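Local coordinates for protein hexokinase (Schistosoma mansoni, PDB 1BDG) that binds glucose and probably catalyses the transfer of phosphate from ATP to glucose and other hexoses, at residues Y26-I29 / C30-G34; N341-Y344 / M345-D349; V354-P357 / I358-R361. All blocks are in the same frame, centred on the assembly; numbering follows the deposited sequence.

Contact 1. Residues Y26-I29 / C30-G34; sequences YEEI and CDRMG. Unlike the reference sequence in segment 30-34: Met-33 (reference Thr).
Cys-30 N, Asp-31 N, Arg-32 N and Met-33 N donate in turn to the carbonyl oxygens of Tyr-26, Glu-27, Glu-28 and Ile-29, the i to i+4 ladder of an alpha-helix, here within the first two-thirds of helix 23-41. The Arg-32 N to Glu-28 O bond, 2.7 Å long, is nearly straight at 172°. The side chains divide between two faces. Toward the protein, the Tyr-26 side chain touches Arg-373 and Leu-377 of helix 357-389 and Met-416 and Leu-420 of helix 409-420, while the small Cys-30 meets Cys-384 and Arg-387. Ile-29 continues this buried side against Leu-259, and the flexible Met-33 lies one turn on; its CE comes 4.5 Å from Ile-29 CG2. Glu-28 and Arg-32 suit the more polar face, where both also touch Trp-262. Glu-28 sends CG anti to its backbone nitrogen (chi1 -174°), and the chain then bends at chi2, whereas Arg-32 runs extended from CG to NE. The carboxylate and guanidinium planes are turned 60° apart, and the salt bridge is long: Glu-28 OE2 stands 3.8 Å from Arg-32 NE, and Glu-28 CG lies at the guanidinium edge, 3.7 Å from the same NE.

Contact 2. Residues N341-Y344 / M345-D349; sequences NTHY and MLTDD
Tyr-344 O is gripped twice, by Asp-348 N at 2.7 Å and by the hydroxyl Thr-347 OG1 at 3.2 Å, both arriving from the same face of the carbonyl plane. The first is an ordinary alpha-helical bond of helix 340-349. The second is the familiar habit of a helical threonine, whose short branched side chain folds back to the preceding turn; with chi1 at 71°, OG1 sits between the backbone nitrogen and the carbonyl carbon and stays above the carbonyl plane. Thr-347 thus satisfies its hydroxyl within the helix and turns its methyl CG2 over one face of the His-343 ring, 4.2 Å from NE2.

Tyr-344 lies along the exposed side of the helix. Asp-348 crosses it at about a right angle, its CB over one ring face in a CH-pi contact, 3.6 Å from the Tyr-344 ring centroid. The Asp-348 carboxylate and ring planes are 25° apart, whereas the carboxylate of Asp-349 stands almost perpendicular to the ring, its OD2 3.5 Å from Tyr-344 CE1. Asp-348 is exposed and Asp-349 partly so, places that suit charged carboxylates.

Met-345 and Leu-346 are buried and apolar. Met-345 extends to Tyr-327, a probable ATP-site residue, and to Val-331 of helix 327-331; Leu-346 touches Phe-309. Two polar links join them: the buried Thr-342 hydrogen-bonds through OG1 to Asp-334, and the exposed His-343 through ND1 to Asn-360. The helix is thereby held between helix 327-331 and the beginning of helix 357-389, on which Met-345 and Leu-346 both rest against Val-363.

Contact 3. Residues V354-P357 / I358-R361; sequences VVEP and IDNR
This is a local helix-start contact, in which Glu-356 is the N-cap of the long helix 357-389 and Asp-359, three residues on, reaches back to it as half of a capping box. The extended residues 354-356 lead in from the loop after helix 340-349, and the first turn lies in what is predicted to be the large subdomain. Asp-359 OD2 accepts from Glu-356 N at 2.9 Å, on the anti side of the carboxylate and 21° out of its plane. With CG anti to its carbonyl carbon (chi1 -59°), the short side chain folds back over the turn instead of pointing outward. Aspartate suits this place: its negative charge lies near the helix N-terminus, which would probably favour the ionised form, and OD2 also makes a salt bridge with Arg-310 while OD1 accepts from Phe-309 N.

Glu-356 O begins the helical ladder, taking Asn-360 N at 3.1 Å, with a weak extra bond from Asp-359 N. Pro-357, rigid and without an N-H to donate, is well placed in the first turn, and its O receives Arg-361 N in a nearly straight bond (173°). Glu-356 and Ile-358 run side by side, pointing the same way, the isoleucine touching Asp-5 and Leu-8 of helix 5-16. Arg-361 swings away to a cation-pi contact with Phe-9. On the side facing helix 340-349, Asn-360 OD1 is hydrogen-bonded to His-343 ND1; Val-355 and Asn-360 cross at about a right angle, and Val-355 CG2 rests 3.4 Å from Asn-360 ND2.

Contacts 2 and 3 form one neighbourhood, with centres about 10 Å apart, where consecutive helices 340-349 and 357-389 come together. Asn-360 joins the two: its OD1 lies 2.7 Å from His-343 ND1, probably hydrogen-bonded, while its ND2 packs against Leu-346. Thr-347 CG2 meets Val-355 CG1 at 3.4 Å beside it. Contact 1 stands apart, its centre about 37 Å from that of contact 2 and 38 Å from that of contact 3, yet helix 23-41 packs on a later part of the helix that contact 3 begins. Contact 1 is the one near the sugar: the Met-33 side chain is about 12 Å from bound glucose, whereas that of Met-345 is about 3 Å from that of Tyr-327 of the probable ATP site.

Contact 1. Residues Y26-I29 / C30-G34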
ATOM      1  N   TYR A  26      -8.399 -13.837 -13.023  1.00 16.87           N
ATOM      2  CA  TYR A  26      -7.714 -13.751 -11.741  1.00 16.03           C
ATOM      3  C   TYR A  26      -6.910 -15.008 -11.423  1.00 16.90           C
ATOM      4  O   TYR A  26      -5.788 -14.910 -10.938  1.00 14.96           O
ATOM      5  CB  TYR A  26      -8.707 -13.405 -10.638  1.00 16.32           C
ATOM      6  CG  TYR A  26      -9.331 -12.057 -10.859  1.00 14.34           C
ATOM      7  CD1 TYR A  26      -8.534 -10.942 -11.066  1.00 15.86           C
ATOM      8  CD2 TYR A  26     -10.710 -11.898 -10.916  1.00 15.37           C
ATOM      9  CE1 TYR A  26      -9.085  -9.704 -11.335  1.00 15.97           C
ATOM     10  CE2 TYR A  26     -11.275 -10.654 -11.180  1.00 15.36           C
ATOM     11  CZ  TYR A  26     -10.446  -9.564 -11.394  1.00 13.66           C
ATOM     12  OH  TYR A  26     -10.955  -8.338 -11.704  1.00 16.95           O
ATOM     13  N   GLU A  27      -7.460 -16.184 -11.717  1.00 19.60           N
ATOM     14  CA  GLU A  27      -6.724 -17.432 -11.481  1.00 22.40           C
ATOM     15  C   GLU A  27      -5.340 -17.277 -12.144  1.00 21.54           C
ATOM     16  O   GLU A  27      -4.313 -17.567 -11.543  1.00 21.68           O
ATOM     17  CB  GLU A  27      -7.479 -18.642 -12.070  1.00 22.75           C
ATOM     18  CG  GLU A  27      -8.865 -18.894 -11.435  1.00 24.83           C
ATOM     19  CD  GLU A  27      -9.680 -20.046 -12.072  1.00 24.86           C
ATOM     20  OE1 GLU A  27      -9.556 -20.300 -13.294  1.00 26.78           O
ATOM     21  OE2 GLU A  27     -10.492 -20.675 -11.356  1.00 24.15           O
ATOM     22  N   GLU A  28      -5.325 -16.709 -13.344  1.00 21.64           N
ATOM     23  CA  GLU A  28      -4.103 -16.488 -14.095  1.00 21.33           C
ATOM     24  C   GLU A  28      -3.184 -15.420 -13.508  1.00 20.84           C
ATOM     25  O   GLU A  28      -1.986 -15.656 -13.379  1.00 21.12           O
ATOM     26  CB  GLU A  28      -4.437 -16.093 -15.513  1.00 23.34           C
ATOM     27  CG  GLU A  28      -3.229 -15.992 -16.391  1.00 26.87           C
ATOM     28  CD  GLU A  28      -3.250 -17.067 -17.422  1.00 32.49           C
ATOM     29  OE1 GLU A  28      -4.368 -17.289 -17.972  1.00 32.93           O
ATOM     30  OE2 GLU A  28      -2.176 -17.701 -17.651  1.00 33.66           O
ATOM     31  N   ILE A  29      -3.705 -14.227 -13.222  1.00 19.36           N
ATOM     32  CA  ILE A  29      -2.856 -13.179 -12.631  1.00 19.16           C
ATOM     33  C   ILE A  29      -2.142 -13.849 -11.450  1.00 19.17           C
ATOM     34  O   ILE A  29      -0.914 -13.914 -11.406  1.00 18.89           O
ATOM     35  CB  ILE A  29      -3.675 -11.954 -12.137  1.00 17.16           C
ATOM     36  CG1 ILE A  29      -4.125 -11.103 -13.320  1.00 17.23           C
ATOM     37  CG2 ILE A  29      -2.875 -11.121 -11.154  1.00 17.67           C
ATOM     38  CD1 ILE A  29      -5.482 -11.474 -13.866  1.00 16.84           C
ATOM     39  N   CYS A  30      -2.935 -14.449 -10.567  1.00 19.15           N
ATOM     40  CA  CYS A  30      -2.419 -15.169  -9.411  1.00 19.05           C
ATOM     41  C   CYS A  30      -1.364 -16.193  -9.812  1.00 17.66           C
ATOM     42  O   CYS A  30      -0.283 -16.225  -9.230  1.00 19.51           O
ATOM     43  CB  CYS A  30      -3.568 -15.862  -8.689  1.00 20.68           C
ATOM     44  SG  CYS A  30      -3.079 -17.136  -7.556  1.00 19.28           S
ATOM     45  N   ASP A  31      -1.657 -16.975 -10.844  1.00 18.19           N
ATOM     46  CA  ASP A  31      -0.752 -18.007 -11.354  1.00 18.98           C
ATOM     47  C   ASP A  31       0.580 -17.438 -11.805  1.00 18.89           C
ATOM     48  O   ASP A  31       1.627 -17.989 -11.494  1.00 19.05           O
ATOM     49  CB  ASP A  31      -1.394 -18.718 -12.533  1.00 21.85           C
ATOM     50  CG  ASP A  31      -1.240 -20.202 -12.461  1.00 22.17           C
ATOM     51  OD1 ASP A  31      -1.669 -20.770 -11.436  1.00 24.87           O
ATOM     52  OD2 ASP A  31      -0.706 -20.796 -13.420  1.00 21.68           O
ATOM     53  N   ARG A  32       0.524 -16.368 -12.593  1.00 19.37           N
ATOM     54  CA  ARG A  32       1.713 -15.669 -13.085  1.00 18.90           C
ATOM     55  C   ARG A  32       2.448 -15.026 -11.896  1.00 18.90           C
ATOM     56  O   ARG A  32       3.673 -15.094 -11.799  1.00 18.67           O
ATOM     57  CB  ARG A  32       1.307 -14.577 -14.101  1.00 17.80           C
ATOM     58  CG  ARG A  32       1.024 -15.090 -15.497  1.00 16.37           C
ATOM     59  CD  ARG A  32       0.291 -14.082 -16.357  1.00 13.46           C
ATOM     60  NE  ARG A  32      -0.008 -14.634 -17.678  1.00 13.19           N
ATOM     61  CZ  ARG A  32       0.664 -14.339 -18.797  1.00 15.91           C
ATOM     62  NH1 ARG A  32       1.673 -13.470 -18.773  1.00 13.75           N
ATOM     63  NH2 ARG A  32       0.391 -14.989 -19.932  1.00 16.02           N
ATOM     64  N   MET A  33       1.685 -14.426 -10.984  1.00 17.99           N
ATOM     65  CA  MET A  33       2.250 -13.784  -9.808  1.00 18.36           C
ATOM     66  C   MET A  33       3.100 -14.798  -9.036  1.00 17.57           C
ATOM     67  O   MET A  33       4.298 -14.582  -8.841  1.00 18.99           O
ATOM     68  CB  MET A  33       1.135 -13.214  -8.928  1.00 17.46           C
ATOM     69  CG  MET A  33       1.627 -12.496  -7.677  1.00 18.59           C
ATOM     70  SD  MET A  33       0.290 -11.732  -6.692  1.00 21.97           S
ATOM     71  CE  MET A  33      -0.069 -10.332  -7.759  1.00 18.85           C
ATOM     72  N   GLY A  34       2.487 -15.910  -8.635  1.00 14.95           N
ATOM     73  CA  GLY A  34       3.207 -16.945  -7.918  1.00 13.72           C
ATOM     74  C   GLY A  34       4.440 -17.362  -8.684  1.00 16.07           C
ATOM     75  O   GLY A  34       5.489 -17.602  -8.100  1.00 17.68           O
TER

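Contact 2. Residues N341-Y344 / M345-D349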
ATOM      1  N   ASN A 341     -25.033  10.433  -4.163  1.00 25.11           N
ATOM      2  CA  ASN A 341     -23.626  10.661  -3.851  1.00 23.02           C
ATOM      3  C   ASN A 341     -22.805  10.956  -5.097  1.00 22.30           C
ATOM      4  O   ASN A 341     -21.857  11.746  -5.038  1.00 23.75           O
ATOM      5  CB  ASN A 341     -23.038   9.467  -3.113  1.00 23.01           C
ATOM      6  CG  ASN A 341     -23.474   9.408  -1.664  1.00 21.95           C
ATOM      7  OD1 ASN A 341     -24.163   8.470  -1.253  1.00 21.19           O
ATOM      8  ND2 ASN A 341     -23.076  10.405  -0.882  1.00 21.18           N
ATOM      9  N   THR A 342     -23.162  10.317  -6.212  1.00 20.64           N
ATOM     10  CA  THR A 342     -22.464  10.527  -7.477  1.00 19.10           C
ATOM     11  C   THR A 342     -22.744  11.952  -7.889  1.00 19.18           C
ATOM     12  O   THR A 342     -21.824  12.751  -8.062  1.00 18.65           O
ATOM     13  CB  THR A 342     -22.977   9.588  -8.577  1.00 18.21           C
ATOM     14  OG1 THR A 342     -22.848   8.232  -8.143  1.00 19.25           O
ATOM     15  CG2 THR A 342     -22.184   9.769  -9.857  1.00 16.41           C
ATOM     16  N   HIS A 343     -24.029  12.276  -7.958  1.00 20.36           N
ATOM     17  CA  HIS A 343     -24.497  13.607  -8.328  1.00 21.51           C
ATOM     18  C   HIS A 343     -23.790  14.716  -7.548  1.00 19.92           C
ATOM     19  O   HIS A 343     -23.199  15.628  -8.133  1.00 19.93           O
ATOM     20  CB  HIS A 343     -26.004  13.705  -8.114  1.00 23.10           C
ATOM     21  CG  HIS A 343     -26.599  14.982  -8.602  1.00 23.93           C
ATOM     22  ND1 HIS A 343     -26.843  15.229  -9.938  1.00 26.46           N
ATOM     23  CD2 HIS A 343     -26.989  16.092  -7.936  1.00 25.30           C
ATOM     24  CE1 HIS A 343     -27.355  16.440 -10.071  1.00 26.06           C
ATOM     25  NE2 HIS A 343     -27.453  16.984  -8.870  1.00 26.75           N
ATOM     26  N   TYR A 344     -23.842  14.632  -6.229  1.00 20.36           N
ATOM     27  CA  TYR A 344     -23.196  15.625  -5.398  1.00 20.28           C
ATOM     28  C   TYR A 344     -21.718  15.737  -5.751  1.00 19.13           C
ATOM     29  O   TYR A 344     -21.165  16.832  -5.737  1.00 19.58           O
ATOM     30  CB  TYR A 344     -23.366  15.276  -3.910  1.00 21.58           C
ATOM     31  CG  TYR A 344     -22.375  15.961  -2.972  1.00 24.65           C
ATOM     32  CD1 TYR A 344     -21.096  15.424  -2.757  1.00 23.90           C
ATOM     33  CD2 TYR A 344     -22.715  17.131  -2.289  1.00 24.71           C
ATOM     34  CE1 TYR A 344     -20.188  16.033  -1.895  1.00 23.04           C
ATOM     35  CE2 TYR A 344     -21.806  17.749  -1.419  1.00 24.52           C
ATOM     36  CZ  TYR A 344     -20.547  17.192  -1.230  1.00 23.98           C
ATOM     37  OH  TYR A 344     -19.644  17.801  -0.385  1.00 23.38           O
ATOM     38  N   MET A 345     -21.086  14.616  -6.084  1.00 18.36           N
ATOM     39  CA  MET A 345     -19.661  14.623  -6.400  1.00 18.36           C
ATOM     40  C   MET A 345     -19.339  15.463  -7.610  1.00 17.08           C
ATOM     41  O   MET A 345     -18.487  16.348  -7.551  1.00 16.89           O
ATOM     42  CB  MET A 345     -19.133  13.208  -6.617  1.00 18.63           C
ATOM     43  CG  MET A 345     -17.653  13.157  -6.968  1.00 18.08           C
ATOM     44  SD  MET A 345     -17.133  11.469  -7.262  1.00 18.06           S
ATOM     45  CE  MET A 345     -17.128  11.415  -9.030  1.00 18.04           C
ATOM     46  N   LEU A 346     -20.035  15.185  -8.704  1.00 17.46           N
ATOM     47  CA  LEU A 346     -19.819  15.904  -9.945  1.00 17.74           C
ATOM     48  C   LEU A 346     -19.954  17.417  -9.755  1.00 18.25           C
ATOM     49  O   LEU A 346     -19.047  18.171 -10.122  1.00 16.08           O
ATOM     50  CB  LEU A 346     -20.795  15.420 -11.019  1.00 17.83           C
ATOM     51  CG  LEU A 346     -20.842  13.943 -11.435  1.00 17.70           C
ATOM     52  CD1 LEU A 346     -21.495  13.826 -12.817  1.00 16.17           C
ATOM     53  CD2 LEU A 346     -19.429  13.356 -11.462  1.00 19.13           C
ATOM     54  N   THR A 347     -21.040  17.838  -9.112  1.00 18.15           N
ATOM     55  CA  THR A 347     -21.338  19.253  -8.890  1.00 21.11           C
ATOM     56  C   THR A 347     -20.570  19.948  -7.757  1.00 21.55           C
ATOM     57  O   THR A 347     -20.089  21.084  -7.896  1.00 21.25           O
ATOM     58  CB  THR A 347     -22.806  19.423  -8.577  1.00 21.78           C
ATOM     59  OG1 THR A 347     -23.054  18.895  -7.268  1.00 26.30           O
ATOM     60  CG2 THR A 347     -23.646  18.663  -9.570  1.00 22.08           C
ATOM     61  N   ASP A 348     -20.502  19.281  -6.616  1.00 21.68           N
ATOM     62  CA  ASP A 348     -19.828  19.819  -5.457  1.00 22.67           C
ATOM     63  C   ASP A 348     -18.318  19.630  -5.319  1.00 23.19           C
ATOM     64  O   ASP A 348     -17.594  20.594  -4.998  1.00 23.86           O
ATOM     65  CB  ASP A 348     -20.523  19.327  -4.208  1.00 23.10           C
ATOM     66  CG  ASP A 348     -21.529  20.298  -3.716  1.00 23.90           C
ATOM     67  OD1 ASP A 348     -21.070  21.362  -3.255  1.00 23.37           O
ATOM     68  OD2 ASP A 348     -22.752  20.010  -3.805  1.00 24.20           O
ATOM     69  N   ASP A 349     -17.840  18.397  -5.464  1.00 21.75           N
ATOM     70  CA  ASP A 349     -16.414  18.169  -5.329  1.00 22.11           C
ATOM     71  C   ASP A 349     -15.708  18.597  -6.615  1.00 22.98           C
ATOM     72  O   ASP A 349     -14.801  19.425  -6.568  1.00 23.43           O
ATOM     73  CB  ASP A 349     -16.109  16.710  -4.949  1.00 22.80           C
ATOM     74  CG  ASP A 349     -16.612  16.342  -3.546  1.00 23.62           C
ATOM     75  OD1 ASP A 349     -16.531  17.189  -2.619  1.00 24.07           O
ATOM     76  OD2 ASP A 349     -17.100  15.203  -3.367  1.00 23.86           O
TER

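Contact 3. Residues V354-P357 / I358-R361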
ATOM      1  N   VAL A 354     -22.817  21.897 -15.700  1.00 20.95           N
ATOM      2  CA  VAL A 354     -24.152  21.388 -16.012  1.00 20.52           C
ATOM      3  C   VAL A 354     -24.040  19.872 -15.950  1.00 20.78           C
ATOM      4  O   VAL A 354     -23.196  19.296 -16.640  1.00 20.17           O
ATOM      5  CB  VAL A 354     -24.585  21.777 -17.441  1.00 20.00           C
ATOM      6  CG1 VAL A 354     -26.020  21.392 -17.683  1.00 19.10           C
ATOM      7  CG2 VAL A 354     -24.386  23.260 -17.660  1.00 20.50           C
ATOM      8  N   VAL A 355     -24.891  19.231 -15.145  1.00 20.28           N
ATOM      9  CA  VAL A 355     -24.865  17.778 -14.976  1.00 18.50           C
ATOM     10  C   VAL A 355     -26.222  17.113 -15.235  1.00 20.28           C
ATOM     11  O   VAL A 355     -27.278  17.657 -14.874  1.00 20.93           O
ATOM     12  CB  VAL A 355     -24.364  17.406 -13.560  1.00 17.56           C
ATOM     13  CG1 VAL A 355     -25.285  17.987 -12.523  1.00 18.49           C
ATOM     14  CG2 VAL A 355     -24.279  15.893 -13.388  1.00 18.95           C
ATOM     15  N   GLU A 356     -26.186  15.922 -15.836  1.00 20.53           N
ATOM     16  CA  GLU A 356     -27.396  15.161 -16.158  1.00 20.60           C
ATOM     17  C   GLU A 356     -27.421  13.742 -15.593  1.00 21.27           C
ATOM     18  O   GLU A 356     -26.382  13.130 -15.344  1.00 21.61           O
ATOM     19  CB  GLU A 356     -27.556  15.025 -17.675  1.00 19.64           C
ATOM     20  CG  GLU A 356     -27.622  16.312 -18.445  1.00 17.94           C
ATOM     21  CD  GLU A 356     -28.317  16.135 -19.776  1.00 20.22           C
ATOM     22  OE1 GLU A 356     -28.420  14.984 -20.256  1.00 20.26           O
ATOM     23  OE2 GLU A 356     -28.782  17.146 -20.338  1.00 20.25           O
ATOM     24  N   PRO A 357     -28.622  13.180 -15.427  1.00 24.05           N
ATOM     25  CA  PRO A 357     -28.795  11.823 -14.912  1.00 24.81           C
ATOM     26  C   PRO A 357     -27.889  10.811 -15.631  1.00 24.29           C
ATOM     27  O   PRO A 357     -27.274   9.962 -14.986  1.00 26.12           O
ATOM     28  CB  PRO A 357     -30.278  11.561 -15.166  1.00 24.71           C
ATOM     29  CG  PRO A 357     -30.873  12.888 -14.800  1.00 24.36           C
ATOM     30  CD  PRO A 357     -29.925  13.882 -15.460  1.00 26.34           C
ATOM     31  N   ILE A 358     -27.782  10.904 -16.952  1.00 22.08           N
ATOM     32  CA  ILE A 358     -26.909   9.966 -17.656  1.00 20.03           C
ATOM     33  C   ILE A 358     -25.477  10.095 -17.161  1.00 20.41           C
ATOM     34  O   ILE A 358     -24.793   9.098 -16.972  1.00 19.41           O
ATOM     35  CB  ILE A 358     -26.842  10.190 -19.163  1.00 19.96           C
ATOM     36  CG1 ILE A 358     -27.706  11.368 -19.580  1.00 19.79           C
ATOM     37  CG2 ILE A 358     -27.136   8.894 -19.897  1.00 16.38           C
ATOM     38  CD1 ILE A 358     -27.184  12.048 -20.839  1.00 23.43           C
ATOM     39  N   ASP A 359     -25.033  11.330 -16.935  1.00 19.82           N
ATOM     40  CA  ASP A 359     -23.668  11.565 -16.496  1.00 19.63           C
ATOM     41  C   ASP A 359     -23.412  10.897 -15.159  1.00 20.96           C
ATOM     42  O   ASP A 359     -22.372  10.250 -14.960  1.00 19.12           O
ATOM     43  CB  ASP A 359     -23.378  13.061 -16.402  1.00 19.74           C
ATOM     44  CG  ASP A 359     -23.580  13.782 -17.719  1.00 17.97           C
ATOM     45  OD1 ASP A 359     -23.154  13.273 -18.777  1.00 16.33           O
ATOM     46  OD2 ASP A 359     -24.162  14.877 -17.679  1.00 17.33           O
ATOM     47  N   ASN A 360     -24.373  11.056 -14.252  1.00 20.74           N
ATOM     48  CA  ASN A 360     -24.285  10.472 -12.923  1.00 19.86           C
ATOM     49  C   ASN A 360     -24.250   8.956 -13.048  1.00 20.82           C
ATOM     50  O   ASN A 360     -23.367   8.296 -12.480  1.00 22.22           O
ATOM     51  CB  ASN A 360     -25.483  10.901 -12.083  1.00 21.08           C
ATOM     52  CG  ASN A 360     -25.431  12.361 -11.688  1.00 22.02           C
ATOM     53  OD1 ASN A 360     -26.447  12.946 -11.307  1.00 22.23           O
ATOM     54  ND2 ASN A 360     -24.242  12.949 -11.720  1.00 24.59           N
ATOM     55  N   ARG A 361     -25.191   8.408 -13.810  1.00 19.68           N
ATOM     56  CA  ARG A 361     -25.262   6.964 -14.024  1.00 20.57           C
ATOM     57  C   ARG A 361     -23.960   6.429 -14.644  1.00 20.28           C
ATOM     58  O   ARG A 361     -23.364   5.477 -14.135  1.00 20.58           O
ATOM     59  CB  ARG A 361     -26.466   6.609 -14.899  1.00 19.34           C
ATOM     60  CG  ARG A 361     -26.500   5.146 -15.251  1.00 23.26           C
ATOM     61  CD  ARG A 361     -27.883   4.644 -15.551  1.00 24.81           C
ATOM     62  NE  ARG A 361     -27.951   3.949 -16.831  1.00 25.61           N
ATOM     63  CZ  ARG A 361     -29.020   3.285 -17.255  1.00 27.41           C
ATOM     64  NH1 ARG A 361     -30.109   3.221 -16.481  1.00 30.38           N
ATOM     65  NH2 ARG A 361     -29.023   2.727 -18.463  1.00 25.12           N
TER